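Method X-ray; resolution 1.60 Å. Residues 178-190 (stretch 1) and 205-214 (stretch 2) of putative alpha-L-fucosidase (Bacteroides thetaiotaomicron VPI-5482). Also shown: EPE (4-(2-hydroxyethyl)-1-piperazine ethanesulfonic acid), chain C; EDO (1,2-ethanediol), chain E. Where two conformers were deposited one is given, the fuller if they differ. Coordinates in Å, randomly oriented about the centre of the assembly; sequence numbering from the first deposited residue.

Stretch 1 178-190: MIWFDGGADDPRA
Stretch 2 (205-214) NCLFYHNIDR

The peptide bond before His210 is cis, and it directly follows the last beta bridge, Trp180 with Tyr209. His210 (phi/psi -171/169, chi1 p at 53°, chi2 106°) starts with CA-to-CB away from stretch 1, yet its ring returns to lie over Gly184 in a CH-pi contact, the CA of Gly184 sitting 3.6 Å from the ring centroid of His210, 15° off the normal. Gly184 (81/-173) closes a type II turn from Phe181, with Gly184 N to Phe181 O at 2.9 Å. An ideal CB on Gly184 would lie 2.7 Å from His210 CE1, so that clash and the positive phi both favour glycine here.

Before this junction, strands 178-181 and 207-209 run parallel, 3° apart, with Met178 opposite Leu207, Ile179 opposite Phe208 and Trp180 opposite Tyr209. The ladder is Ile179 N to Leu207 O (2.9 Å), Tyr209 N to Ile179 O (3.0 Å) and Phe181 N to Tyr209 O (2.8 Å). Selenomethionine Met178, Trp180, Leu207 and Tyr209 share one face; Ile179 and Phe208 take the other. Trp180 and Tyr209 both have chi1 t, with chi2 -16° and 74°. The Tyr209 edge meets the Trp180 five-membered ring at 74°, centroids 4.9 Å apart.

The sulfonate of EPE, probably from the crystallisation liquor, accepts hydrogen bonds from three side chains and one backbone amide: Trp180 NE1 and Gly183 N each reach EPE O2S at 3.0 Å, Tyr209 OH reaches EPE O1S at 2.8 Å, and His210 NE2 reaches EPE O3S at 2.9 Å.

Beyond the strands, pairing continues through loops: Ala185 N to His210 O is 2.8 Å, and Ile212 N to Asp186 O is 2.9 Å, with Asp186 at 56/-135. A water links Ala185 O (2.8 Å) to Asn211 ND2 (3.0 Å). Ile212 (chi1 t, chi2 t) points toward stretch 1, its CG2 3.9 Å from Pro188 CD. Finally, Arg189 (m, t, m) bridges to Asp213 (chi1 m): NH2 of Arg189 to OD1 of Asp213 is 2.9 Å.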

# COMPACT_ATOMS: atom_id res chain seq x y z
N MSE A 178 -3.47 18.65 19.34
CA MSE A 178 -3.85 19.15 18.03
C MSE A 178 -3.77 18.01 17.04
O MSE A 178 -3.11 16.98 17.31
CB MSE A 178 -2.85 20.22 17.53
CG MSE A 178 -1.48 19.76 17.21
SE MSE A 178 -0.41 21.02 16.26
CE MSE A 178 -0.11 22.31 17.67
N ILE A 179 -4.45 18.23 15.92
CA ILE A 179 -4.30 17.45 14.68
C ILE A 179 -3.83 18.52 13.70
O ILE A 179 -4.52 19.53 13.51
CB ILE A 179 -5.56 16.79 14.13
CG1 ILE A 179 -5.99 15.61 15.04
CG2 ILE A 179 -5.31 16.34 12.67
CD1 ILE A 179 -5.04 14.42 15.13
N TRP A 180 -2.65 18.30 13.11
CA TRP A 180 -2.01 19.19 12.17
C TRP A 180 -1.90 18.47 10.84
O TRP A 180 -1.22 17.47 10.72
CB TRP A 180 -0.60 19.50 12.66
CG TRP A 180 0.29 20.43 11.84
CD1 TRP A 180 0.14 20.83 10.54
CD2 TRP A 180 1.53 21.00 12.28
NE1 TRP A 180 1.16 21.66 10.17
CE2 TRP A 180 2.04 21.77 11.22
CE3 TRP A 180 2.25 20.94 13.48
CZ2 TRP A 180 3.23 22.46 11.30
CZ3 TRP A 180 3.44 21.64 13.57
CH2 TRP A 180 3.95 22.34 12.47
N PHE A 181 -2.57 19.00 9.84
CA PHE A 181 -2.49 18.46 8.49
C PHE A 181 -1.46 19.22 7.69
O PHE A 181 -1.46 20.47 7.71
CB PHE A 181 -3.83 18.57 7.81
CG PHE A 181 -4.89 17.69 8.43
CD1 PHE A 181 -4.96 16.37 8.06
CD2 PHE A 181 -5.86 18.19 9.27
CE1 PHE A 181 -5.94 15.52 8.59
CE2 PHE A 181 -6.83 17.32 9.83
CZ PHE A 181 -6.84 15.99 9.47
N ASP A 182 -0.60 18.49 6.96
CA ASP A 182 0.43 19.10 6.09
C ASP A 182 -0.17 19.98 5.03
O ASP A 182 -0.69 19.48 4.06
CB ASP A 182 1.25 17.95 5.44
CG ASP A 182 2.26 18.42 4.45
OD1 ASP A 182 2.63 19.63 4.47
OD2 ASP A 182 2.70 17.55 3.65
N GLY A 183 -0.02 21.28 5.19
CA GLY A 183 -0.67 22.18 4.26
C GLY A 183 -2.17 22.20 4.35
O GLY A 183 -2.83 22.66 3.43
N GLY A 184 -2.71 21.74 5.47
CA GLY A 184 -4.15 21.67 5.73
C GLY A 184 -4.77 20.44 5.07
O GLY A 184 -4.09 19.63 4.48
N ALA A 185 -6.11 20.38 5.14
CA ALA A 185 -6.86 19.25 4.59
C ALA A 185 -7.79 19.73 3.47
O ALA A 185 -8.78 19.06 3.14
CB ALA A 185 -7.61 18.53 5.71
N ASP A 186 -7.42 20.86 2.88
CA ASP A 186 -8.11 21.38 1.70
C ASP A 186 -9.63 21.58 1.93
O ASP A 186 -10.04 22.12 2.97
CB ASP A 186 -7.74 20.47 0.51
CG ASP A 186 -8.09 21.08 -0.83
OD1 ASP A 186 -7.53 22.12 -1.24
OD2 ASP A 186 -8.97 20.51 -1.53
N ASP A 187 -10.45 21.16 0.97
CA ASP A 187 -11.85 21.51 0.93
C ASP A 187 -12.70 20.24 0.89
O ASP A 187 -12.64 19.50 -0.07
CB ASP A 187 -12.08 22.36 -0.34
CG ASP A 187 -13.49 22.82 -0.52
OD1 ASP A 187 -14.42 22.38 0.21
OD2 ASP A 187 -13.72 23.67 -1.45
N PRO A 188 -13.52 20.00 1.93
CA PRO A 188 -14.28 18.77 1.99
C PRO A 188 -15.36 18.65 0.94
O PRO A 188 -15.91 17.56 0.80
CB PRO A 188 -14.85 18.79 3.42
CG PRO A 188 -14.88 20.18 3.80
CD PRO A 188 -13.74 20.84 3.13
N ARG A 189 -15.69 19.73 0.25
CA ARG A 189 -16.69 19.73 -0.81
C ARG A 189 -16.02 19.40 -2.14
O ARG A 189 -16.70 19.26 -3.16
CB ARG A 189 -17.46 21.08 -0.89
CG ARG A 189 -18.53 21.22 0.25
CD ARG A 189 -19.02 22.65 0.58
NE ARG A 189 -17.87 23.45 0.95
CZ ARG A 189 -17.18 23.33 2.12
NH1 ARG A 189 -17.53 22.56 3.14
NH2 ARG A 189 -16.12 24.04 2.29
N ALA A 190 -14.70 19.27 -2.13
CA ALA A 190 -13.92 19.03 -3.36
C ALA A 190 -12.88 17.96 -3.13
O ALA A 190 -13.24 16.82 -2.84
CB ALA A 190 -13.28 20.35 -3.84
N ASN A 205 -11.89 18.63 22.22
CA ASN A 205 -11.01 19.67 22.78
C ASN A 205 -9.68 19.78 22.08
O ASN A 205 -8.81 20.48 22.52
CB ASN A 205 -10.78 19.40 24.24
CG ASN A 205 -12.03 19.55 25.03
OD1 ASN A 205 -12.66 20.62 25.02
ND2 ASN A 205 -12.44 18.48 25.67
N CYS A 206 -9.55 19.08 20.96
CA CYS A 206 -8.34 19.09 20.15
C CYS A 206 -8.30 20.24 19.17
O CYS A 206 -9.28 20.54 18.52
CB CYS A 206 -8.23 17.73 19.42
SG CYS A 206 -6.80 17.51 18.34
N LEU A 207 -7.16 20.90 19.06
CA LEU A 207 -7.01 21.99 18.09
C LEU A 207 -7.03 21.39 16.71
O LEU A 207 -6.29 20.46 16.42
CB LEU A 207 -5.72 22.77 18.30
CG LEU A 207 -5.57 23.49 19.65
CD1 LEU A 207 -4.05 23.69 20.05
CD2 LEU A 207 -6.41 24.79 19.70
N PHE A 208 -7.88 21.95 15.86
CA PHE A 208 -8.05 21.48 14.47
C PHE A 208 -7.26 22.44 13.57
O PHE A 208 -7.58 23.64 13.47
CB PHE A 208 -9.52 21.48 14.09
CG PHE A 208 -9.78 21.02 12.69
CD1 PHE A 208 -9.90 19.66 12.38
CD2 PHE A 208 -9.88 21.95 11.65
CE1 PHE A 208 -10.12 19.25 11.09
CE2 PHE A 208 -10.10 21.54 10.36
CZ PHE A 208 -10.23 20.21 10.07
N TYR A 209 -6.19 21.93 12.93
CA TYR A 209 -5.33 22.75 12.11
C TYR A 209 -5.00 21.96 10.85
O TYR A 209 -4.05 21.16 10.86
CB TYR A 209 -4.10 23.16 12.92
CG TYR A 209 -3.16 24.00 12.15
CD1 TYR A 209 -3.44 25.31 11.86
CD2 TYR A 209 -1.95 23.48 11.71
CE1 TYR A 209 -2.58 26.08 11.12
CE2 TYR A 209 -1.09 24.26 10.91
CZ TYR A 209 -1.43 25.54 10.62
OH TYR A 209 -0.67 26.37 9.84
N HIS A 210 -5.68 22.17 9.72
CA HIS A 210 -6.69 23.17 9.42
C HIS A 210 -7.26 22.78 8.06
O HIS A 210 -6.74 21.90 7.40
CB HIS A 210 -6.07 24.58 9.29
CG HIS A 210 -4.93 24.64 8.35
ND1 HIS A 210 -5.01 25.23 7.11
CD2 HIS A 210 -3.64 24.22 8.48
CE1 HIS A 210 -3.83 25.14 6.51
NE2 HIS A 210 -2.97 24.57 7.33
N ASN A 211 -8.35 23.41 7.67
CA ASN A 211 -8.87 23.23 6.31
C ASN A 211 -9.54 24.52 5.84
O ASN A 211 -9.43 25.57 6.49
CB ASN A 211 -9.74 21.99 6.18
CG ASN A 211 -11.12 22.15 6.79
OD1 ASN A 211 -11.44 23.18 7.39
ND2 ASN A 211 -11.93 21.10 6.67
N ILE A 212 -10.23 24.49 4.69
CA ILE A 212 -10.81 25.70 4.18
C ILE A 212 -11.86 26.32 5.06
O ILE A 212 -12.18 27.47 4.92
CB ILE A 212 -11.38 25.44 2.73
CG1 ILE A 212 -11.52 26.71 1.93
CG2 ILE A 212 -12.71 24.61 2.78
CD1 ILE A 212 -11.64 26.40 0.46
N ASP A 213 -12.46 25.51 5.93
CA ASP A 213 -13.57 25.97 6.79
C ASP A 213 -13.10 26.46 8.15
O ASP A 213 -13.77 27.30 8.77
CB ASP A 213 -14.55 24.83 7.05
CG ASP A 213 -15.26 24.38 5.82
OD1 ASP A 213 -15.53 25.22 4.92
OD2 ASP A 213 -15.56 23.16 5.69
N ARG A 214 -11.98 25.93 8.62
CA ARG A 214 -11.54 26.15 9.97
C ARG A 214 -10.07 25.98 10.24
O ARG A 214 -9.45 25.01 9.79
CB ARG A 214 -12.30 25.13 10.86
CG ARG A 214 -11.96 25.20 12.33
CD ARG A 214 -12.70 24.15 13.08
NE ARG A 214 -12.21 23.92 14.44
CZ ARG A 214 -12.67 22.96 15.23
NH1 ARG A 214 -13.70 22.20 14.87
NH2 ARG A 214 -12.17 22.79 16.44
N1 EPE C . 3.84 25.49 4.56
C2 EPE C . 4.99 24.57 4.63
C3 EPE C . 5.98 25.16 3.62
N4 EPE C . 6.42 26.48 4.06
C5 EPE C . 5.30 27.35 3.97
C6 EPE C . 4.23 26.82 4.97
C7 EPE C . 7.62 26.83 3.29
C8 EPE C . 8.17 28.24 3.37
O8 EPE C . 8.61 28.60 4.65
C9 EPE C . 2.60 24.90 5.10
C10 EPE C . 2.62 25.00 6.59
S EPE C . 1.19 24.22 7.41
O1S EPE C . 1.34 24.80 8.72
O2S EPE C . 1.36 22.78 7.39
O3S EPE C . -0.08 24.68 6.77
C1 EDO E . -19.19 18.46 3.71
O1 EDO E . -18.78 19.83 3.59
C2 EDO E . -18.83 17.65 2.48
O2 EDO E . -19.98 17.52 1.61
O HOH W 1 -11.06 19.09 4.68